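Long-range contacts in fructose-1,6-bisphosphatase/inositol-1-monophosphatase (Thermotoga maritima, PDB 2P3N), which hydrolyses fructose 1,6-bisphosphate to fructose 6-phosphate and inositol monophosphates to myo-inositol, using magnesium, as a homotetrameric phosphatase of broad specificity: residues 63-68 with 77-82; 136-141 with 233-238; 154-159 with 193-198; 23-28 with 85-90. All coordinates share one frame; numbering follows the deposited sequence.

Contact 1: 63-68 with 77-82; sequences MAEEGI and IIDPID. With MG (magnesium ion), chain E.
E65 leaves the end of strand 61-64 and reaches across to the corner of the chain at P80. Its CB rests against P80 CD at 4.1 Å, and CG stands anti to the backbone N. From there the chain runs extended, carrying OE1 to the magnesium ion at 2.1 Å, while OE2 points to K31 in a long, weak ion pair. D79 OD2 and the carbonyl O of I81 are the other protein ligands, and three waters complete an octahedron. The E65 and D79 carboxylates stand side by side with planes 88° apart; the cation probably offsets the repulsion between OE1 and D79 OD2. Water 1 also donates to E66 OE1 and accepts from I81 N, so E66, in salt bridge with K31, is a second-shell residue.

The strands pair in parallel: I78 N donates to M63 O, and E65 N to I78 O, almost along the C=O axis. M63 CE lies 3.6 Å from I77 CD1, two flexible apolar chains side by side. An alanine in place of I77 would lose that methyl contact and would probably loosen the packing against M63 and W200.

D79 to D82 open the Asp-Pro-Ile-Asp-Gly-Thr signature of the family. I77 and I78 also touch strand 95-102, helix 40-56 meets A64, and helix 199-211 packs on M63, E65 and D79.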
# COMPACT_ATOMS: atom_id res chain seq x y z
N MET A 63 27.06 -14.79 -5.66
CA MET A 63 26.80 -16.00 -4.90
C MET A 63 25.31 -15.91 -4.68
O MET A 63 24.83 -15.10 -3.89
CB MET A 63 27.54 -15.99 -3.56
CG MET A 63 27.58 -17.36 -2.91
SD MET A 63 27.15 -17.32 -1.18
CE MET A 63 28.58 -16.49 -0.55
N ALA A 64 24.57 -16.73 -5.43
CA ALA A 64 23.12 -16.74 -5.35
C ALA A 64 22.61 -18.11 -4.90
O ALA A 64 23.11 -19.15 -5.34
CB ALA A 64 22.52 -16.35 -6.73
N GLU A 65 21.64 -18.10 -3.99
CA GLU A 65 21.09 -19.34 -3.47
C GLU A 65 20.89 -20.40 -4.53
O GLU A 65 21.51 -21.46 -4.49
CB GLU A 65 19.75 -19.09 -2.78
CG GLU A 65 18.98 -20.37 -2.56
CD GLU A 65 17.94 -20.25 -1.49
OE1 GLU A 65 17.22 -19.23 -1.49
OE2 GLU A 65 17.84 -21.18 -0.66
N GLU A 66 20.04 -20.11 -5.50
CA GLU A 66 19.73 -21.04 -6.55
C GLU A 66 20.84 -21.26 -7.58
O GLU A 66 20.73 -20.79 -8.71
CB GLU A 66 18.45 -20.60 -7.26
CG GLU A 66 17.19 -21.31 -6.78
CD GLU A 66 16.89 -21.06 -5.33
OE1 GLU A 66 16.53 -19.91 -4.99
OE2 GLU A 66 17.00 -22.01 -4.52
N GLY A 67 21.91 -21.96 -7.20
CA GLY A 67 22.96 -22.24 -8.16
C GLY A 67 24.31 -21.54 -8.19
O GLY A 67 25.33 -22.18 -7.99
N ILE A 68 24.33 -20.24 -8.45
CA ILE A 68 25.59 -19.50 -8.53
C ILE A 68 26.34 -19.39 -7.20
O ILE A 68 25.90 -18.69 -6.29
CB ILE A 68 25.35 -18.07 -9.07
CG1 ILE A 68 24.36 -18.12 -10.24
CG2 ILE A 68 26.68 -17.46 -9.52
CD1 ILE A 68 23.89 -16.76 -10.70
N ILE A 77 25.86 -11.21 -2.70
CA ILE A 77 25.14 -12.39 -2.26
C ILE A 77 23.64 -12.17 -2.43
O ILE A 77 23.05 -11.23 -1.89
CB ILE A 77 25.48 -12.76 -0.81
CG1 ILE A 77 27.00 -12.84 -0.66
CG2 ILE A 77 24.84 -14.08 -0.47
CD1 ILE A 77 27.46 -13.32 0.69
N ILE A 78 23.03 -13.07 -3.19
CA ILE A 78 21.62 -12.97 -3.54
C ILE A 78 20.71 -14.09 -3.09
O ILE A 78 21.04 -15.26 -3.23
CB ILE A 78 21.49 -12.88 -5.08
CG1 ILE A 78 22.30 -11.69 -5.59
CG2 ILE A 78 20.02 -12.83 -5.50
CD1 ILE A 78 22.67 -11.79 -7.04
N ASP A 79 19.57 -13.72 -2.53
CA ASP A 79 18.58 -14.71 -2.18
C ASP A 79 17.35 -14.23 -2.96
O ASP A 79 16.68 -13.27 -2.56
CB ASP A 79 18.29 -14.76 -0.68
CG ASP A 79 17.42 -15.96 -0.31
OD1 ASP A 79 17.46 -16.42 0.85
OD2 ASP A 79 16.68 -16.44 -1.19
N PRO A 80 17.08 -14.87 -4.11
CA PRO A 80 15.93 -14.49 -4.94
C PRO A 80 14.60 -14.47 -4.17
O PRO A 80 13.77 -13.60 -4.39
CB PRO A 80 15.97 -15.53 -6.07
CG PRO A 80 16.63 -16.73 -5.42
CD PRO A 80 17.74 -16.07 -4.64
N ILE A 81 14.39 -15.44 -3.28
CA ILE A 81 13.16 -15.45 -2.48
C ILE A 81 13.46 -16.05 -1.13
O ILE A 81 13.61 -17.26 -1.01
CB ILE A 81 12.02 -16.31 -3.10
CG1 ILE A 81 11.58 -15.73 -4.44
CG2 ILE A 81 10.84 -16.33 -2.14
CD1 ILE A 81 10.48 -16.52 -5.13
N ASP A 82 13.57 -15.20 -0.12
CA ASP A 82 13.83 -15.68 1.22
C ASP A 82 12.47 -15.92 1.86
O ASP A 82 11.78 -14.98 2.25
CB ASP A 82 14.65 -14.65 2.01
CG ASP A 82 15.02 -15.13 3.40
OD1 ASP A 82 15.76 -14.41 4.11
OD2 ASP A 82 14.58 -16.23 3.79
MG MG E . 15.44 -18.21 -1.03
O HOH W 1 15.08 -18.33 -3.26
O HOH W 2 15.76 -18.68 1.01
O HOH W 3 14.49 -19.89 -0.86

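Contact 2: 136-141 with 233-238; sequences RVSENA and FSNGLI
S138 OG is gripped by two hydrogen bonds, one from N235 ND2 across the contact and one with D190 OD1. The first spans 3.0 Å and is nearly straight, 172° at the hydrogen, with OG lying in the amide plane of N235. N235 also forms an Asx turn: its OD1 accepts from L237 N, and more weakly from I238 N, although the position of OD1 is less certain. One asparagine thus ties its own loop with one end of the amide and the loop 136-141 with the other, a double task suiting a side chain with both acceptor and donor.

The turn carries strand 230-234 of the five-stranded sheet into helix 239-253. I238 sits at the N-cap position, and G236 has a positive phi of 75°, which favours glycine. CG of N235 takes the crowded place between backbone N and carbonyl carbon, which folds the amide back over its own turn. V137 crosses the N235 side chain at about a right angle, and its CG1 lies against CA and CB of N235, an apolar complement to the polar grip. N140 packs on H89 of the third subunit, so the loop borders a subunit interface.

Van der Waals contact finishes the far end. L237 CB lies against N140 O and A141 CA, CG is 3.6 Å from E139 O, and CD1 meets A141 CB at 3.9 Å.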
# COMPACT_ATOMS: atom_id res chain seq x y z
N ARG A 136 16.57 2.10 14.32
CA ARG A 136 17.54 1.73 15.35
C ARG A 136 16.90 0.63 16.18
O ARG A 136 15.71 0.70 16.51
CB ARG A 136 17.85 2.93 16.26
CG ARG A 136 18.43 4.11 15.51
CD ARG A 136 18.33 5.39 16.32
NE ARG A 136 18.20 6.55 15.43
CZ ARG A 136 17.14 6.79 14.67
NH1 ARG A 136 16.09 5.96 14.69
NH2 ARG A 136 17.12 7.86 13.88
N VAL A 137 17.68 -0.39 16.52
CA VAL A 137 17.10 -1.48 17.28
C VAL A 137 16.48 -1.00 18.60
O VAL A 137 16.81 0.08 19.10
CB VAL A 137 18.13 -2.62 17.50
CG1 VAL A 137 19.27 -2.13 18.38
CG2 VAL A 137 17.42 -3.84 18.08
N SER A 138 15.55 -1.80 19.15
CA SER A 138 14.84 -1.45 20.37
C SER A 138 15.74 -1.18 21.56
O SER A 138 16.91 -1.56 21.58
CB SER A 138 13.85 -2.56 20.76
OG SER A 138 14.52 -3.65 21.37
N GLU A 139 15.16 -0.52 22.55
CA GLU A 139 15.85 -0.16 23.77
C GLU A 139 15.64 -1.24 24.83
O GLU A 139 16.37 -1.31 25.82
CB GLU A 139 15.33 1.19 24.30
CG GLU A 139 15.81 2.41 23.52
CD GLU A 139 15.27 3.72 24.10
OE1 GLU A 139 15.76 4.80 23.69
OE2 GLU A 139 14.36 3.67 24.96
N ASN A 140 14.64 -2.08 24.62
CA ASN A 140 14.32 -3.16 25.55
C ASN A 140 15.58 -3.83 26.12
O ASN A 140 16.48 -4.22 25.38
CB ASN A 140 13.44 -4.19 24.84
CG ASN A 140 12.13 -3.58 24.35
OD1 ASN A 140 11.35 -4.24 23.66
ND2 ASN A 140 11.89 -2.32 24.71
N ALA A 141 15.62 -3.94 27.44
CA ALA A 141 16.76 -4.56 28.13
C ALA A 141 16.32 -5.74 29.00
O ALA A 141 17.14 -6.56 29.41
CB ALA A 141 17.47 -3.52 28.99
N PHE A 233 20.95 -12.28 16.45
CA PHE A 233 20.74 -10.86 16.21
C PHE A 233 20.04 -10.28 17.43
O PHE A 233 19.08 -10.86 17.94
CB PHE A 233 19.87 -10.62 14.97
CG PHE A 233 20.45 -11.18 13.69
CD1 PHE A 233 20.28 -12.52 13.37
CD2 PHE A 233 21.15 -10.35 12.82
CE1 PHE A 233 20.80 -13.02 12.18
CE2 PHE A 233 21.68 -10.85 11.63
CZ PHE A 233 21.50 -12.19 11.31
N SER A 234 20.51 -9.13 17.91
CA SER A 234 19.90 -8.54 19.09
C SER A 234 20.11 -7.03 19.17
O SER A 234 20.92 -6.47 18.44
CB SER A 234 20.49 -9.21 20.34
OG SER A 234 19.57 -9.24 21.42
N ASN A 235 19.37 -6.38 20.06
CA ASN A 235 19.50 -4.95 20.27
C ASN A 235 20.78 -4.64 21.05
O ASN A 235 21.08 -3.47 21.32
CB ASN A 235 18.30 -4.40 21.05
CG ASN A 235 17.96 -5.24 22.27
OD1 ASN A 235 18.82 -5.91 22.83
ND2 ASN A 235 16.69 -5.19 22.69
N GLY A 236 21.52 -5.69 21.40
CA GLY A 236 22.75 -5.50 22.16
C GLY A 236 22.48 -5.17 23.61
O GLY A 236 23.36 -4.67 24.31
N LEU A 237 21.26 -5.45 24.08
CA LEU A 237 20.87 -5.18 25.46
C LEU A 237 20.73 -6.49 26.24
O LEU A 237 21.30 -6.64 27.32
CB LEU A 237 19.55 -4.41 25.52
CG LEU A 237 19.61 -2.89 25.38
CD1 LEU A 237 20.28 -2.32 26.60
CD2 LEU A 237 20.36 -2.49 24.12
N ILE A 238 19.95 -7.42 25.69
CA ILE A 238 19.73 -8.72 26.33
C ILE A 238 20.45 -9.82 25.57
O ILE A 238 20.08 -11.00 25.65
CB ILE A 238 18.22 -9.07 26.38
CG1 ILE A 238 17.70 -9.40 24.98
CG2 ILE A 238 17.45 -7.93 26.99
CD1 ILE A 238 17.96 -8.33 23.93

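Contact 3: 154-159 with 193-198; sequences VDFTGK and VTWRIN
Aromatic packing leads here, with F156 from the first turn of helix 156-167 and W195 of strand 191-195. The rings meet obliquely, their planes 46° apart and the centroid of the F156 ring 4.9 Å from that of the six-membered ring of W195. F156 CD2 stands over one face of the indole, towards its rim. Both CG atoms lie anti to their backbone N, which swings the two rings into the space between helix and strand.

The opposite indole face belongs to R196, whose CZ lies 3.4 Å above the plane. Its chain runs extended from CG to NE and brings the guanidinium over the indole, W195 CD2 lying over one guanidinium face.

Valine methyls make the remaining contacts. V154 CG1 reaches W195 CZ3 and R196 NH2, and V193 CG2 meets the edge of the F156 ring at CE1, 4.3 Å away. The valines are compact enough to sit against the larger flat groups. An alanine in place of W195 would remove the surface between F156 and R196 and would probably leave the guanidinium less well positioned.

R196 probably binds substrate, so this layering is consistent with a link from the five-stranded sheet to the substrate site.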
# COMPACT_ATOMS: atom_id res chain seq x y z
N VAL A 154 14.99 -28.10 12.96
CA VAL A 154 14.84 -29.47 13.43
C VAL A 154 14.11 -29.54 14.78
O VAL A 154 12.89 -29.38 14.85
CB VAL A 154 16.24 -30.14 13.53
CG1 VAL A 154 17.15 -29.34 14.47
CG2 VAL A 154 16.11 -31.59 13.98
N ASP A 155 14.86 -29.79 15.84
CA ASP A 155 14.30 -29.89 17.18
C ASP A 155 14.57 -28.60 17.93
O ASP A 155 14.02 -28.37 19.01
CB ASP A 155 14.94 -31.06 17.93
CG ASP A 155 14.57 -32.41 17.35
OD1 ASP A 155 14.79 -32.63 16.14
OD2 ASP A 155 14.05 -33.26 18.11
N PHE A 156 15.43 -27.78 17.35
CA PHE A 156 15.83 -26.50 17.93
C PHE A 156 14.65 -25.59 18.27
O PHE A 156 14.46 -25.19 19.42
CB PHE A 156 16.76 -25.78 16.97
CG PHE A 156 17.28 -24.48 17.49
CD1 PHE A 156 16.49 -23.34 17.47
CD2 PHE A 156 18.57 -24.41 18.02
CE1 PHE A 156 16.96 -22.14 17.98
CE2 PHE A 156 19.06 -23.21 18.53
CZ PHE A 156 18.25 -22.07 18.51
N THR A 157 13.89 -25.24 17.24
CA THR A 157 12.74 -24.37 17.39
C THR A 157 11.89 -24.74 18.60
O THR A 157 11.97 -24.08 19.63
CB THR A 157 11.86 -24.41 16.12
OG1 THR A 157 12.60 -23.90 15.01
CG2 THR A 157 10.61 -23.58 16.31
N GLY A 158 11.10 -25.79 18.46
CA GLY A 158 10.24 -26.24 19.55
C GLY A 158 10.86 -26.19 20.93
O GLY A 158 10.18 -25.90 21.91
N LYS A 159 12.15 -26.48 21.01
CA LYS A 159 12.86 -26.45 22.29
C LYS A 159 13.16 -25.03 22.71
O LYS A 159 12.90 -24.64 23.85
CB LYS A 159 14.16 -27.26 22.20
CG LYS A 159 13.97 -28.76 22.30
CD LYS A 159 13.44 -29.14 23.68
CE LYS A 159 13.06 -30.61 23.73
NZ LYS A 159 11.92 -30.92 22.83
N VAL A 193 17.46 -15.50 16.21
CA VAL A 193 18.47 -16.56 16.22
C VAL A 193 18.22 -17.62 15.13
O VAL A 193 17.11 -18.13 15.00
CB VAL A 193 18.50 -17.26 17.59
CG1 VAL A 193 18.90 -16.25 18.67
CG2 VAL A 193 17.13 -17.82 17.92
N THR A 194 19.27 -17.92 14.36
CA THR A 194 19.18 -18.91 13.28
C THR A 194 20.16 -20.05 13.47
O THR A 194 21.09 -19.97 14.27
CB THR A 194 19.46 -18.30 11.88
OG1 THR A 194 20.80 -17.81 11.83
CG2 THR A 194 18.50 -17.18 11.58
N TRP A 195 19.95 -21.11 12.70
CA TRP A 195 20.77 -22.31 12.79
C TRP A 195 20.94 -22.98 11.44
O TRP A 195 19.96 -23.27 10.75
CB TRP A 195 20.09 -23.28 13.76
CG TRP A 195 20.99 -24.21 14.45
CD1 TRP A 195 22.32 -24.04 14.70
CD2 TRP A 195 20.62 -25.43 15.11
NE1 TRP A 195 22.80 -25.07 15.48
CE2 TRP A 195 21.78 -25.93 15.74
CE3 TRP A 195 19.42 -26.14 15.23
CZ2 TRP A 195 21.77 -27.12 16.49
CZ3 TRP A 195 19.41 -27.33 15.97
CH2 TRP A 195 20.58 -27.80 16.60
N ARG A 196 22.19 -23.23 11.06
CA ARG A 196 22.49 -23.88 9.79
C ARG A 196 21.91 -23.10 8.62
O ARG A 196 21.09 -23.63 7.86
CB ARG A 196 21.92 -25.30 9.75
CG ARG A 196 22.18 -26.12 11.01
CD ARG A 196 21.95 -27.59 10.74
NE ARG A 196 21.71 -28.35 11.96
CZ ARG A 196 20.64 -28.20 12.74
NH1 ARG A 196 19.70 -27.32 12.42
NH2 ARG A 196 20.51 -28.95 13.82
N ILE A 197 22.33 -21.85 8.47
CA ILE A 197 21.86 -21.00 7.39
C ILE A 197 23.03 -20.61 6.47
O ILE A 197 24.18 -20.61 6.90
CB ILE A 197 21.20 -19.71 7.95
CG1 ILE A 197 22.27 -18.77 8.51
CG2 ILE A 197 20.21 -20.08 9.04
CD1 ILE A 197 23.07 -19.35 9.64
N ASN A 198 22.74 -20.28 5.21
CA ASN A 198 23.81 -19.89 4.30
C ASN A 198 23.97 -18.38 4.34
O ASN A 198 23.10 -17.67 4.84
CB ASN A 198 23.51 -20.36 2.89
CG ASN A 198 23.22 -21.83 2.82
OD1 ASN A 198 22.08 -22.27 3.00
ND2 ASN A 198 24.26 -22.62 2.56

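Contact 4: 23-28 with 85-90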
# COMPACT_ATOMS: atom_id res chain seq x y z
N GLY A 23 1.59 -16.80 -3.89
CA GLY A 23 0.55 -17.75 -3.54
C GLY A 23 -0.04 -18.48 -4.74
O GLY A 23 -0.96 -19.28 -4.59
N ARG A 24 0.50 -18.22 -5.93
CA ARG A 24 -0.03 -18.84 -7.14
C ARG A 24 0.98 -19.64 -7.95
O ARG A 24 0.88 -19.68 -9.17
CB ARG A 24 -0.64 -17.77 -8.05
CG ARG A 24 -1.86 -17.06 -7.48
CD ARG A 24 -2.13 -15.71 -8.16
NE ARG A 24 -1.35 -14.62 -7.58
CZ ARG A 24 -1.48 -13.33 -7.91
NH1 ARG A 24 -0.73 -12.41 -7.33
NH2 ARG A 24 -2.37 -12.96 -8.82
N VAL A 25 1.96 -20.27 -7.30
CA VAL A 25 2.91 -21.10 -8.04
C VAL A 25 2.48 -22.56 -7.87
O VAL A 25 2.52 -23.11 -6.76
CB VAL A 25 4.37 -20.92 -7.55
CG1 VAL A 25 4.48 -21.16 -6.06
CG2 VAL A 25 5.28 -21.88 -8.28
N ASP A 26 2.06 -23.18 -8.96
CA ASP A 26 1.60 -24.57 -8.92
C ASP A 26 2.75 -25.57 -8.93
O ASP A 26 2.62 -26.69 -8.41
CB ASP A 26 0.65 -24.83 -10.10
CG ASP A 26 1.20 -24.32 -11.42
OD1 ASP A 26 0.41 -24.20 -12.39
OD2 ASP A 26 2.42 -24.05 -11.51
N ASN A 27 3.88 -25.15 -9.49
CA ASN A 27 5.07 -25.99 -9.61
C ASN A 27 6.03 -25.97 -8.41
O ASN A 27 7.10 -25.37 -8.48
CB ASN A 27 5.84 -25.54 -10.84
CG ASN A 27 6.14 -24.04 -10.83
OD1 ASN A 27 5.22 -23.21 -10.88
ND2 ASN A 27 7.43 -23.69 -10.75
N VAL A 28 5.68 -26.63 -7.30
CA VAL A 28 6.61 -26.63 -6.17
C VAL A 28 7.63 -27.76 -6.32
O VAL A 28 7.26 -28.92 -6.55
CB VAL A 28 5.87 -26.79 -4.82
CG1 VAL A 28 6.85 -26.63 -3.68
CG2 VAL A 28 4.77 -25.77 -4.71
N ILE A 85 8.51 -20.89 1.09
CA ILE A 85 7.34 -21.62 1.56
C ILE A 85 6.18 -20.64 1.73
O ILE A 85 5.08 -20.87 1.23
CB ILE A 85 7.62 -22.32 2.91
CG1 ILE A 85 8.62 -23.46 2.69
CG2 ILE A 85 6.33 -22.81 3.54
CD1 ILE A 85 9.10 -24.13 3.96
N ASN A 86 6.45 -19.55 2.43
CA ASN A 86 5.44 -18.52 2.64
C ASN A 86 4.96 -18.05 1.28
O ASN A 86 3.75 -18.01 1.01
CB ASN A 86 6.06 -17.33 3.37
CG ASN A 86 6.06 -17.51 4.86
OD1 ASN A 86 6.62 -16.68 5.59
ND2 ASN A 86 5.43 -18.57 5.34
N PHE A 87 5.92 -17.69 0.43
CA PHE A 87 5.67 -17.22 -0.92
C PHE A 87 4.68 -18.12 -1.66
O PHE A 87 3.76 -17.65 -2.33
CB PHE A 87 6.99 -17.15 -1.70
CG PHE A 87 6.81 -16.73 -3.13
CD1 PHE A 87 6.54 -15.40 -3.44
CD2 PHE A 87 6.83 -17.67 -4.15
CE1 PHE A 87 6.27 -15.01 -4.74
CE2 PHE A 87 6.56 -17.30 -5.46
CZ PHE A 87 6.28 -15.97 -5.76
N VAL A 88 4.88 -19.43 -1.52
CA VAL A 88 4.02 -20.43 -2.16
C VAL A 88 2.63 -20.50 -1.56
O VAL A 88 1.65 -20.63 -2.29
CB VAL A 88 4.69 -21.83 -2.10
CG1 VAL A 88 3.67 -22.93 -2.40
CG2 VAL A 88 5.83 -21.91 -3.10
N HIS A 89 2.52 -20.42 -0.25
CA HIS A 89 1.22 -20.52 0.39
C HIS A 89 0.43 -19.24 0.38
O HIS A 89 -0.78 -19.24 0.63
CB HIS A 89 1.36 -21.05 1.81
CG HIS A 89 1.66 -22.52 1.87
ND1 HIS A 89 0.85 -23.41 2.54
CD2 HIS A 89 2.66 -23.25 1.32
CE1 HIS A 89 1.34 -24.63 2.40
NE2 HIS A 89 2.44 -24.56 1.67
N GLY A 90 1.10 -18.13 0.08
CA GLY A 90 0.41 -16.86 0.01
C GLY A 90 0.60 -15.97 1.21
O GLY A 90 -0.11 -14.97 1.35
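V25 and V88 interlock through their methyls, CG1 of V25 meeting CG2 of V88 at 3.3 Å, tighter than usual. V25 holds that methyl in the crowded place between backbone N and carbonyl carbon (chi1 54°), which aims it at the helix; the same CG1 also approaches the F87 ring obliquely. V88 has CG1 anti to the backbone N and CG2 anti to the carbonyl carbon. Its CG2 makes the closest approach to V25, while CG1 faces V28 CG2 at 3.8 Å. V28 matches this by placing CG2 anti to its own carbonyl carbon. Beta-branched residues, stiff and compact, suit so close a fit between a loop and a helix.

F87 has CG anti to the backbone N (chi1 178°), bringing its ring towards V25. Its carbonyl O accepts from G23 N at 2.8 Å, the donor lying nearly along the C=O axis. G23 CA then makes a CA-H...O contact with V88 O and rests 3.7 Å from G90 CA. Both glycines have positive phi, and any side chain on G23 would strike G90.

The loop after helix 2-21 thus lies along the C-terminal turn of helix 84-89. F87 packs on L18 and H21 of helix 2-21, on I41 of helix 40-56 and edge-to-face on F94; strand 37-38 backs V28 and V88 through I37, and H89 NE2 is hydrogen-bonded to R169 NH1 of the third subunit.

The chain makes the four contacts in two groups. Contact 4 opens first and closes after contact 1, which forms wholly within its span; contact 2 likewise encloses contact 3. Contacts 1 and 4 touch, I81 CD1 lying 4.0 Å from F87 CD2, and strand 81-82 and helix 84-89 follow each other. Contacts 2 and 3 share the five-stranded sheet through neighbouring strands 230-234 and 191-195, with centres about 21 Å apart. Contact 1 belongs mainly to the seven-stranded sheet, its centre about 20 Å from that of contact 3. The metal site, to which strand 81-82 adds I81, and a probable substrate arginine thus adjoin different sheets. Contacts 2, 3 and 4 all meet the third subunit.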